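Local coordinates for carboxysome assembly protein CcmN (Synechococcus elongatus, PDB 7D6C) that is required for carboxysome formation, its N-terminal domain binding the RuBisCO-binding protein CcmM and its C-terminal peptide binding the shell protein CcmK2, at residues V30-G35 with V52-G57; I46-G51 with I67-G72; A71-A76 with S85-Q90; A91-S96 with G108-G113. All coordinates share one frame; numbering follows the deposited sequence.

Contact 1: V30-G35 with V52-G57; sequences VVIAPG and VCIGLG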
loop_
_atom_site.group_PDB
_atom_site.type_symbol
_atom_site.label_atom_id
_atom_site.label_comp_id
_atom_site.label_asym_id
_atom_site.label_seq_id
_atom_site.Cartn_x
_atom_site.Cartn_y
_atom_site.Cartn_z
ATOM N N VAL F 30 -10.760 18.792 -0.933
ATOM C CA VAL F 30 -10.171 17.472 -0.769
ATOM C C VAL F 30 -8.666 17.614 -0.630
ATOM O O VAL F 30 -8.046 18.495 -1.231
ATOM C CB VAL F 30 -10.543 16.565 -1.959
ATOM C CG1 VAL F 30 -9.636 15.330 -2.028
ATOM C CG2 VAL F 30 -11.988 16.145 -1.881
ATOM N N VAL F 31 -8.077 16.745 0.183
ATOM C CA VAL F 31 -6.643 16.703 0.395
ATOM C C VAL F 31 -6.163 15.331 -0.039
ATOM O O VAL F 31 -6.577 14.320 0.539
ATOM C CB VAL F 31 -6.296 16.960 1.867
ATOM C CG1 VAL F 31 -4.775 17.068 2.059
ATOM C CG2 VAL F 31 -7.057 18.188 2.388
ATOM N N ILE F 32 -5.307 15.289 -1.060
ATOM C CA ILE F 32 -4.755 14.035 -1.572
ATOM C C ILE F 32 -3.248 14.065 -1.401
ATOM O O ILE F 32 -2.576 14.946 -1.958
ATOM C CB ILE F 32 -5.108 13.798 -3.047
ATOM C CG1 ILE F 32 -6.626 13.698 -3.238
ATOM C CG2 ILE F 32 -4.391 12.536 -3.548
ATOM C CD1 ILE F 32 -7.075 13.970 -4.661
ATOM N N ALA F 33 -2.711 13.083 -0.673
ATOM C CA ALA F 33 -1.269 13.015 -0.468
ATOM C C ALA F 33 -0.548 12.701 -1.776
ATOM O O ALA F 33 -1.124 12.097 -2.690
ATOM C CB ALA F 33 -0.923 11.957 0.568
ATOM N N PRO F 34 0.716 13.095 -1.891
ATOM C CA PRO F 34 1.471 12.802 -3.120
ATOM C C PRO F 34 1.668 11.305 -3.331
ATOM O O PRO F 34 1.856 10.535 -2.381
ATOM C CB PRO F 34 2.807 13.514 -2.886
ATOM C CG PRO F 34 2.479 14.595 -1.935
ATOM C CD PRO F 34 1.438 14.029 -1.016
ATOM N N GLY F 35 1.623 10.892 -4.593
ATOM C CA GLY F 35 1.817 9.498 -4.892
ATOM C C GLY F 35 0.579 8.651 -4.769
ATOM O O GLY F 35 0.654 7.425 -4.971
ATOM N N VAL F 52 -12.749 15.100 2.280
ATOM C CA VAL F 52 -11.981 13.867 2.281
ATOM C C VAL F 52 -10.478 14.114 2.302
ATOM O O VAL F 52 -9.964 15.066 1.702
ATOM C CB VAL F 52 -12.397 13.041 1.055
ATOM C CG1 VAL F 52 -11.388 11.920 0.773
ATOM C CG2 VAL F 52 -13.759 12.432 1.328
ATOM N N CYS F 53 -9.770 13.212 2.988
ATOM C CA CYS F 53 -8.315 13.130 2.984
ATOM C C CYS F 53 -7.911 11.732 2.568
ATOM O O CYS F 53 -8.465 10.753 3.077
ATOM C CB CYS F 53 -7.758 13.419 4.360
ATOM S SG CYS F 53 -8.503 14.877 5.010
ATOM N N ILE F 54 -6.939 11.638 1.668
ATOM C CA ILE F 54 -6.398 10.358 1.234
ATOM C C ILE F 54 -4.914 10.339 1.527
ATOM O O ILE F 54 -4.157 11.163 0.995
ATOM C CB ILE F 54 -6.650 10.108 -0.252
ATOM C CG1 ILE F 54 -8.154 10.324 -0.566
ATOM C CG2 ILE F 54 -6.059 8.725 -0.644
ATOM C CD1 ILE F 54 -8.475 10.345 -2.018
ATOM N N GLY F 55 -4.497 9.365 2.328
ATOM C CA GLY F 55 -3.129 9.301 2.788
ATOM C C GLY F 55 -2.144 8.737 1.776
ATOM O O GLY F 55 -2.486 8.045 0.812
ATOM N N LEU F 56 -0.885 9.067 2.045
ATOM C CA LEU F 56 0.276 8.583 1.303
ATOM C C LEU F 56 0.111 7.149 0.806
ATOM O O LEU F 56 -0.360 6.268 1.530
ATOM C CB LEU F 56 1.495 8.666 2.222
ATOM C CG LEU F 56 2.802 8.390 1.519
ATOM C CD1 LEU F 56 2.853 9.274 0.278
ATOM C CD2 LEU F 56 3.959 8.660 2.468
ATOM N N GLY F 57 0.523 6.915 -0.438
ATOM C CA GLY F 57 0.576 5.554 -0.944
ATOM C C GLY F 57 -0.754 4.858 -1.153
ATOM O O GLY F 57 -0.777 3.633 -1.317
#
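Peptide planes are the flat groups through which Val31 and Ala33 meet Val52 and Ile54, and they form a small sheet with Val31 and Cys53 on one face and Ile32 and Ile54 on the other. The sheet belongs to a left-handed parallel beta-helix of the hexapeptide-repeat type, and the two segments run almost parallel, one coil apart. Three main-chain bonds stitch their facing edges together: Val31 N to Val52 O (2.9 Å), Ile54 N to Val31 O (2.9 Å) and Ala33 N to Ile54 O (2.9 Å), all nearly along the C=O axis of the acceptor. At its far edge the strand of Cys53 bonds to the backbone of Leu75 in the next coil. The Ile32 and Ile54 face looks into the coil interior, where Ile48 and Leu75 also touch Ile54. The two isoleucines lie side by side and point the same way, and Ile54 CD1 reaches Ile32 CG1 at 4.0 Å. Each CG1 stands beside its own backbone N (chi1 -62° in Ile32, -51° in Ile54), which aligns the pair. On the other face Val31 CB lies 4.4 Å from Cys53 SG, and Ile39 and His61 of a second copy of the protein pack on Val31 and Cys53 respectively. Beyond the strands, where the chain turns, Gly57 O is hydrogen-bonded by a basic side chain of another protein. Ala33 points toward the neighbouring coil there, its CB over the Gly55 to Leu56 peptide and 3.6 Å from Gly55 C.

Contact 2: I46-G51 with I67-G72; sequences IEIASG and IIIQAG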
loop_
_atom_site.group_PDB
_atom_site.type_symbol
_atom_site.label_atom_id
_atom_site.label_comp_id
_atom_site.label_asym_id
_atom_site.label_seq_id
_atom_site.Cartn_x
_atom_site.Cartn_y
_atom_site.Cartn_z
ATOM N N ILE F 46 -14.248 7.548 -10.569
ATOM C CA ILE F 46 -13.998 7.751 -9.146
ATOM C C ILE F 46 -14.641 9.070 -8.740
ATOM O O ILE F 46 -14.534 10.064 -9.465
ATOM C CB ILE F 46 -12.481 7.743 -8.850
ATOM C CG1 ILE F 46 -11.927 6.320 -8.980
ATOM C CG2 ILE F 46 -12.169 8.320 -7.451
ATOM C CD1 ILE F 46 -10.401 6.231 -8.915
ATOM N N GLU F 47 -15.322 9.074 -7.600
ATOM C CA GLU F 47 -15.997 10.256 -7.075
ATOM C C GLU F 47 -15.639 10.413 -5.605
ATOM O O GLU F 47 -15.861 9.489 -4.817
ATOM C CB GLU F 47 -17.518 10.150 -7.253
ATOM C CG GLU F 47 -18.348 11.374 -6.836
ATOM C CD GLU F 47 -19.878 11.159 -6.969
ATOM O OE1 GLU F 47 -20.312 10.237 -7.700
ATOM O OE2 GLU F 47 -20.653 11.917 -6.338
ATOM N N ILE F 48 -15.091 11.577 -5.242
ATOM C CA ILE F 48 -14.612 11.852 -3.888
ATOM C C ILE F 48 -15.299 13.116 -3.381
ATOM O O ILE F 48 -15.207 14.158 -4.022
ATOM C CB ILE F 48 -13.081 12.021 -3.853
ATOM C CG1 ILE F 48 -12.382 10.769 -4.382
ATOM C CG2 ILE F 48 -12.569 12.401 -2.474
ATOM C CD1 ILE F 48 -11.035 11.070 -4.925
ATOM N N ALA F 49 -15.951 13.046 -2.224
ATOM C CA ALA F 49 -16.796 14.149 -1.784
ATOM C C ALA F 49 -15.995 15.185 -0.980
ATOM O O ALA F 49 -14.767 15.264 -1.073
ATOM C CB ALA F 49 -17.989 13.599 -0.991
ATOM N N SER F 50 -16.691 15.964 -0.151
ATOM C CA SER F 50 -16.159 17.175 0.453
ATOM C C SER F 50 -15.414 16.827 1.730
ATOM O O SER F 50 -15.915 16.066 2.562
ATOM C CB SER F 50 -17.301 18.131 0.795
ATOM O OG SER F 50 -18.061 18.453 -0.366
ATOM N N GLY F 51 -14.226 17.397 1.895
ATOM C CA GLY F 51 -13.506 17.245 3.144
ATOM C C GLY F 51 -12.747 15.951 3.301
ATOM O O GLY F 51 -12.152 15.728 4.360
ATOM N N ILE F 67 -16.237 4.107 -7.707
ATOM C CA ILE F 67 -15.847 4.209 -6.309
ATOM C C ILE F 67 -16.251 5.598 -5.853
ATOM O O ILE F 67 -15.959 6.584 -6.537
ATOM C CB ILE F 67 -14.341 3.963 -6.110
ATOM C CG1 ILE F 67 -13.940 2.622 -6.751
ATOM C CG2 ILE F 67 -14.005 3.997 -4.646
ATOM C CD1 ILE F 67 -12.511 2.233 -6.564
ATOM N N ILE F 68 -16.963 5.679 -4.737
ATOM C CA ILE F 68 -17.438 6.952 -4.220
ATOM C C ILE F 68 -16.981 7.054 -2.777
ATOM O O ILE F 68 -17.450 6.300 -1.915
ATOM C CB ILE F 68 -18.965 7.099 -4.321
ATOM C CG1 ILE F 68 -19.404 7.163 -5.782
ATOM C CG2 ILE F 68 -19.436 8.333 -3.574
ATOM C CD1 ILE F 68 -20.732 6.514 -6.033
ATOM N N ILE F 69 -16.067 7.975 -2.513
ATOM C CA ILE F 69 -15.644 8.290 -1.156
ATOM C C ILE F 69 -16.504 9.464 -0.724
ATOM O O ILE F 69 -16.401 10.557 -1.284
ATOM C CB ILE F 69 -14.144 8.626 -1.087
ATOM C CG1 ILE F 69 -13.344 7.656 -1.955
ATOM C CG2 ILE F 69 -13.630 8.634 0.361
ATOM C CD1 ILE F 69 -13.680 6.209 -1.683
ATOM N N GLN F 70 -17.371 9.235 0.249
ATOM C CA GLN F 70 -18.308 10.284 0.620
ATOM C C GLN F 70 -17.648 11.265 1.589
ATOM O O GLN F 70 -16.502 11.081 2.016
ATOM C CB GLN F 70 -19.570 9.660 1.192
ATOM C CG GLN F 70 -20.171 8.678 0.205
ATOM C CD GLN F 70 -21.666 8.680 0.231
ATOM O OE1 GLN F 70 -22.271 8.300 1.243
ATOM N NE2 GLN F 70 -22.287 9.129 -0.872
ATOM N N ALA F 71 -18.377 12.332 1.916
ATOM C CA ALA F 71 -17.761 13.486 2.561
ATOM C C ALA F 71 -17.233 13.149 3.944
ATOM O O ALA F 71 -17.865 12.407 4.709
ATOM C CB ALA F 71 -18.753 14.624 2.677
ATOM N N GLY F 72 -16.067 13.725 4.262
ATOM C CA GLY F 72 -15.432 13.573 5.546
ATOM C C GLY F 72 -14.849 12.212 5.798
ATOM O O GLY F 72 -14.265 11.996 6.872
#
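Residues Ile46, Glu47 and Ile48 run beside Ile67, Ile68 and Ile69 as parallel strands 4.6 Å apart at closest approach, with 7° between their directions. They belong to successive coils of the left-handed parallel beta-helix and lie on one of its sides. Glu47 takes part through both ends of its backbone: its N donates to Ile67 O (2.8 Å) and its O accepts from Ile69 N (2.8 Å). Ala49 N continues the series to Ile69 O, and past the strands Gly72 N reaches Ser50 O with the donor tilted 20° from the carbonyl plane, keeping the coils paired into the turn. Ile46, Ile48, Ile67 and Ile69 share the interior face, where Ile48 CG1 and Ile69 CG1 meet at 4.1 Å and Ile60, Ala62 and Ile81 close in from other strands. On the opposite face Glu47 and Ile68 lie alongside each other. Glu47 is extended, with CG anti to the backbone N (chi1 -176°), and Ile68 CG1 packs 3.8 Å from its CB and 3.7 Å from its OE1. That oxygen also forms a salt bridge with Arg45. An alanine in place of Ile68 would probably leave the Glu47 chain without its apolar flank and freer to turn, with Arg45 still its charged mate. Farther on, Ala49 CB and Ala71 CB are 3.9 Å apart.

Contact 3: A71-A76 with S85-Q90; sequences AGALLA and SIVGRQ
Gln90 N donates to Ala71 O at 3.0 Å, the one hydrogen bond between the segments, with the donor tilted 16° from the carbonyl plane. The same oxygen lies beside Arg89, whose CA is 3.5 Å and whose CG is 3.7 Å from it. CG gets there by standing anti to the backbone N (chi1 -164°), although the side chain sets out away from 71-76. Gln90 also begins by pointing away, but its chain bends at chi2 (-90°), which turns CD back, and OE1 ends 4.0 Å from Gly72 CA, beside a residue that has no side chain. Deeper in, Ala73 CB rests 3.6 Å from Gly88 O and 4.2 Å from Val87 CG1. Here two successive coils of the left-handed beta-helix touch at a corner, where one sheet gives way to the next. Val87 is positioned by its own strand 85-87 and by Ile69, which packs on its side chain. Beyond Ala73 the chain continues as strand 74-75, with Leu74 backbone-bonded to Ala91 and Leu93 of the following coil and Leu75 to Cys53 and Gly55 of the preceding one. Arg63 of a second copy of the protein packs on Gln90 and makes a weak hydrogen bond to Gly72 O.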
loop_
_atom_site.group_PDB
_atom_site.type_symbol
_atom_site.label_atom_id
_atom_site.label_comp_id
_atom_site.label_asym_id
_atom_site.label_seq_id
_atom_site.Cartn_x
_atom_site.Cartn_y
_atom_site.Cartn_z
ATOM N N ALA F 71 -18.377 12.332 1.916
ATOM C CA ALA F 71 -17.761 13.486 2.561
ATOM C C ALA F 71 -17.233 13.149 3.944
ATOM O O ALA F 71 -17.865 12.407 4.709
ATOM C CB ALA F 71 -18.753 14.624 2.677
ATOM N N GLY F 72 -16.067 13.725 4.262
ATOM C CA GLY F 72 -15.432 13.573 5.546
ATOM C C GLY F 72 -14.849 12.212 5.798
ATOM O O GLY F 72 -14.265 11.996 6.872
ATOM N N ALA F 73 -14.999 11.280 4.859
ATOM C CA ALA F 73 -14.298 10.010 4.965
ATOM C C ALA F 73 -12.813 10.268 4.864
ATOM O O ALA F 73 -12.374 11.216 4.207
ATOM C CB ALA F 73 -14.728 9.031 3.874
ATOM N N LEU F 74 -12.041 9.426 5.549
ATOM C CA LEU F 74 -10.602 9.580 5.677
ATOM C C LEU F 74 -9.923 8.248 5.408
ATOM O O LEU F 74 -10.372 7.204 5.885
ATOM C CB LEU F 74 -10.235 10.057 7.074
ATOM C CG LEU F 74 -10.922 11.332 7.509
ATOM C CD1 LEU F 74 -10.895 11.407 9.003
ATOM C CD2 LEU F 74 -10.212 12.509 6.871
ATOM N N LEU F 75 -8.824 8.286 4.667
ATOM C CA LEU F 75 -8.071 7.092 4.326
ATOM C C LEU F 75 -6.651 7.281 4.826
ATOM O O LEU F 75 -5.964 8.216 4.398
ATOM C CB LEU F 75 -8.077 6.861 2.814
ATOM C CG LEU F 75 -9.211 6.106 2.118
ATOM C CD1 LEU F 75 -10.547 6.743 2.385
ATOM C CD2 LEU F 75 -8.929 6.140 0.636
ATOM N N ALA F 76 -6.210 6.405 5.732
ATOM C CA ALA F 76 -4.814 6.422 6.147
ATOM C C ALA F 76 -3.937 5.998 4.981
ATOM O O ALA F 76 -4.420 5.637 3.906
ATOM C CB ALA F 76 -4.587 5.510 7.347
ATOM N N SER F 85 -17.001 0.619 -4.868
ATOM C CA SER F 85 -17.070 0.795 -3.428
ATOM C C SER F 85 -17.691 2.154 -3.128
ATOM O O SER F 85 -17.479 3.122 -3.870
ATOM C CB SER F 85 -15.663 0.682 -2.817
ATOM O OG SER F 85 -15.629 0.999 -1.434
ATOM N N ILE F 86 -18.478 2.219 -2.062
ATOM C CA ILE F 86 -18.973 3.477 -1.535
ATOM C C ILE F 86 -18.535 3.534 -0.092
ATOM O O ILE F 86 -18.934 2.684 0.713
ATOM C CB ILE F 86 -20.499 3.588 -1.638
ATOM C CG1 ILE F 86 -20.956 3.332 -3.068
ATOM C CG2 ILE F 86 -20.961 4.952 -1.155
ATOM C CD1 ILE F 86 -22.397 3.591 -3.254
ATOM N N VAL F 87 -17.697 4.504 0.243
ATOM C CA VAL F 87 -17.215 4.650 1.608
ATOM C C VAL F 87 -18.079 5.707 2.276
ATOM O O VAL F 87 -18.111 6.865 1.835
ATOM C CB VAL F 87 -15.722 5.008 1.652
ATOM C CG1 VAL F 87 -15.223 4.975 3.091
ATOM C CG2 VAL F 87 -14.941 4.034 0.802
ATOM N N GLY F 88 -18.794 5.292 3.325
ATOM C CA GLY F 88 -19.746 6.123 4.028
ATOM C C GLY F 88 -19.277 7.503 4.443
ATOM O O GLY F 88 -18.077 7.809 4.470
ATOM N N ARG F 89 -20.250 8.357 4.755
ATOM C CA ARG F 89 -19.978 9.667 5.333
ATOM C C ARG F 89 -19.199 9.497 6.646
ATOM O O ARG F 89 -19.552 8.664 7.481
ATOM C CB ARG F 89 -21.331 10.364 5.536
ATOM C CG ARG F 89 -21.376 11.869 5.779
ATOM C CD ARG F 89 -22.864 12.307 5.985
ATOM N NE ARG F 89 -23.073 13.409 6.941
ATOM C CZ ARG F 89 -24.189 14.159 7.031
ATOM N NH1 ARG F 89 -24.269 15.129 7.941
ATOM N NH2 ARG F 89 -25.241 13.948 6.236
ATOM N N GLN F 90 -18.098 10.237 6.804
ATOM C CA GLN F 90 -17.339 10.317 8.056
ATOM C C GLN F 90 -16.547 9.047 8.394
ATOM O O GLN F 90 -15.960 8.947 9.492
ATOM C CB GLN F 90 -18.248 10.665 9.243
ATOM C CG GLN F 90 -19.012 11.962 9.074
ATOM C CD GLN F 90 -18.274 13.169 9.606
ATOM O OE1 GLN F 90 -17.238 13.557 9.067
ATOM N NE2 GLN F 90 -18.831 13.804 10.637
#

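Contact 4: A91-S96 with G108-G113; sequences ACLGAS and GVTAPG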
loop_
_atom_site.group_PDB
_atom_site.type_symbol
_atom_site.label_atom_id
_atom_site.label_comp_id
_atom_site.label_asym_id
_atom_site.label_seq_id
_atom_site.Cartn_x
_atom_site.Cartn_y
_atom_site.Cartn_z
ATOM N N ALA F 91 -16.472 8.086 7.483
ATOM C CA ALA F 91 -15.754 6.849 7.752
ATOM C C ALA F 91 -14.243 7.087 7.907
ATOM O O ALA F 91 -13.702 8.115 7.486
ATOM C CB ALA F 91 -16.022 5.837 6.633
ATOM N N CYS F 92 -13.566 6.101 8.519
ATOM C CA CYS F 92 -12.128 6.134 8.811
ATOM C C CYS F 92 -11.515 4.785 8.471
ATOM O O CYS F 92 -11.945 3.762 9.012
ATOM C CB CYS F 92 -11.855 6.416 10.280
ATOM S SG CYS F 92 -12.580 7.867 10.889
ATOM N N LEU F 93 -10.481 4.780 7.630
ATOM C CA LEU F 93 -9.892 3.545 7.125
ATOM C C LEU F 93 -8.439 3.466 7.575
ATOM O O LEU F 93 -7.609 4.278 7.146
ATOM C CB LEU F 93 -9.988 3.485 5.608
ATOM C CG LEU F 93 -11.356 3.652 4.953
ATOM C CD1 LEU F 93 -11.244 3.195 3.504
ATOM C CD2 LEU F 93 -12.382 2.860 5.687
ATOM N N GLY F 94 -8.132 2.477 8.422
ATOM C CA GLY F 94 -6.782 2.327 8.924
ATOM C C GLY F 94 -5.775 2.129 7.808
ATOM O O GLY F 94 -6.114 1.770 6.685
ATOM N N ALA F 95 -4.512 2.389 8.137
ATOM C CA ALA F 95 -3.415 2.134 7.210
ATOM C C ALA F 95 -3.506 0.737 6.605
ATOM O O ALA F 95 -3.791 -0.249 7.293
ATOM C CB ALA F 95 -2.073 2.304 7.927
ATOM N N SER F 96 -3.275 0.670 5.297
ATOM C CA SER F 96 -3.221 -0.587 4.550
ATOM C C SER F 96 -4.504 -1.407 4.668
ATOM O O SER F 96 -4.482 -2.641 4.586
ATOM C CB SER F 96 -2.010 -1.402 4.971
ATOM O OG SER F 96 -0.871 -0.568 4.840
ATOM N N GLY F 108 -18.328 4.201 9.816
ATOM C CA GLY F 108 -17.634 2.969 10.118
ATOM C C GLY F 108 -16.132 3.162 10.108
ATOM O O GLY F 108 -15.594 3.997 9.388
ATOM N N VAL F 109 -15.442 2.378 10.928
ATOM C CA VAL F 109 -13.998 2.495 11.092
ATOM C C VAL F 109 -13.337 1.145 10.830
ATOM O O VAL F 109 -13.794 0.111 11.320
ATOM C CB VAL F 109 -13.641 3.018 12.497
ATOM C CG1 VAL F 109 -12.126 3.179 12.639
ATOM C CG2 VAL F 109 -14.351 4.329 12.753
ATOM N N THR F 110 -12.243 1.161 10.081
ATOM C CA THR F 110 -11.540 -0.046 9.668
ATOM C C THR F 110 -10.182 -0.189 10.339
ATOM O O THR F 110 -9.345 0.715 10.246
ATOM C CB THR F 110 -11.360 -0.057 8.154
ATOM O OG1 THR F 110 -12.628 -0.289 7.513
ATOM C CG2 THR F 110 -10.329 -1.052 7.756
ATOM N N ALA F 111 -9.950 -1.352 10.951
ATOM C CA ALA F 111 -8.671 -1.607 11.606
ATOM C C ALA F 111 -7.559 -1.628 10.571
ATOM O O ALA F 111 -7.749 -2.149 9.470
ATOM C CB ALA F 111 -8.675 -2.935 12.359
ATOM N N PRO F 112 -6.401 -1.066 10.884
ATOM C CA PRO F 112 -5.283 -1.112 9.943
ATOM C C PRO F 112 -4.993 -2.543 9.513
ATOM O O PRO F 112 -5.145 -3.489 10.290
ATOM C CB PRO F 112 -4.129 -0.499 10.742
ATOM C CG PRO F 112 -4.610 -0.461 12.167
ATOM C CD PRO F 112 -6.072 -0.316 12.102
ATOM N N GLY F 113 -4.626 -2.698 8.243
ATOM C CA GLY F 113 -4.362 -4.001 7.687
ATOM C C GLY F 113 -5.580 -4.802 7.291
ATOM O O GLY F 113 -5.421 -5.936 6.811
#
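Val109 leans on Cys92 from its first side-chain carbon: CB lies 3.9 Å from Cys92 O, the carbonyl that also accepts a hydrogen bond from Thr110 N (2.8 Å). From CB the two methyls divide. CG1, anti to the backbone N (chi1 -178°), lies 3.7 Å from Cys92 O and 4.0 Å from Cys92 CB, and CG2, on the Gly108 side, lies 4.1 Å from that same CB. Leu115 of a second copy of the protein covers Val109, and Val82 of that copy covers Cys92. On the face turned the other way Leu93 slants across Thr110, its CD2 being 3.6 Å from Thr110 OG1. These are the last coils of the left-handed beta-helix in contact here, paired in parallel register. Cys92 N to Gly108 O, Gly94 N to Thr110 O and Gly113 N to Ala95 O complete the main-chain bonding. Gly94, with no side chain, lets Pro112 come close, their CA atoms 3.9 Å apart, and Pro112 CB then sits near Ala95 O, 3.5 Å away. All four hydrogen bonds run backbone to backbone while the side chains meet through carbon or across a hydroxyl without a bond, so register rests on the main chain and the side chains supply van der Waals fit.

All four contacts join neighbouring coils of one beta-helix, and each also touches the second copy of the protein. Contacts 2 and 3 are nearest, centres 6 Å apart; they share Ala71 and Gly72, and Ile68 of contact 2 pairs with the strand holding Ser85 and Val87. Contact 3 also leads into the sheet of contacts 1 and 4: Leu75 lies next to Cys53, and Leu74 next to Ala91. Contacts 1 and 4, in that same sheet, have centres 15 Å apart and do not touch. Contacts 1 and 2, centres 12 Å apart, pack through Val30 CG2 and Ile48 CG2 at 3.8 Å. Another protein's basic side chains reach contacts 1 and 4, consistent with binding to CcmM.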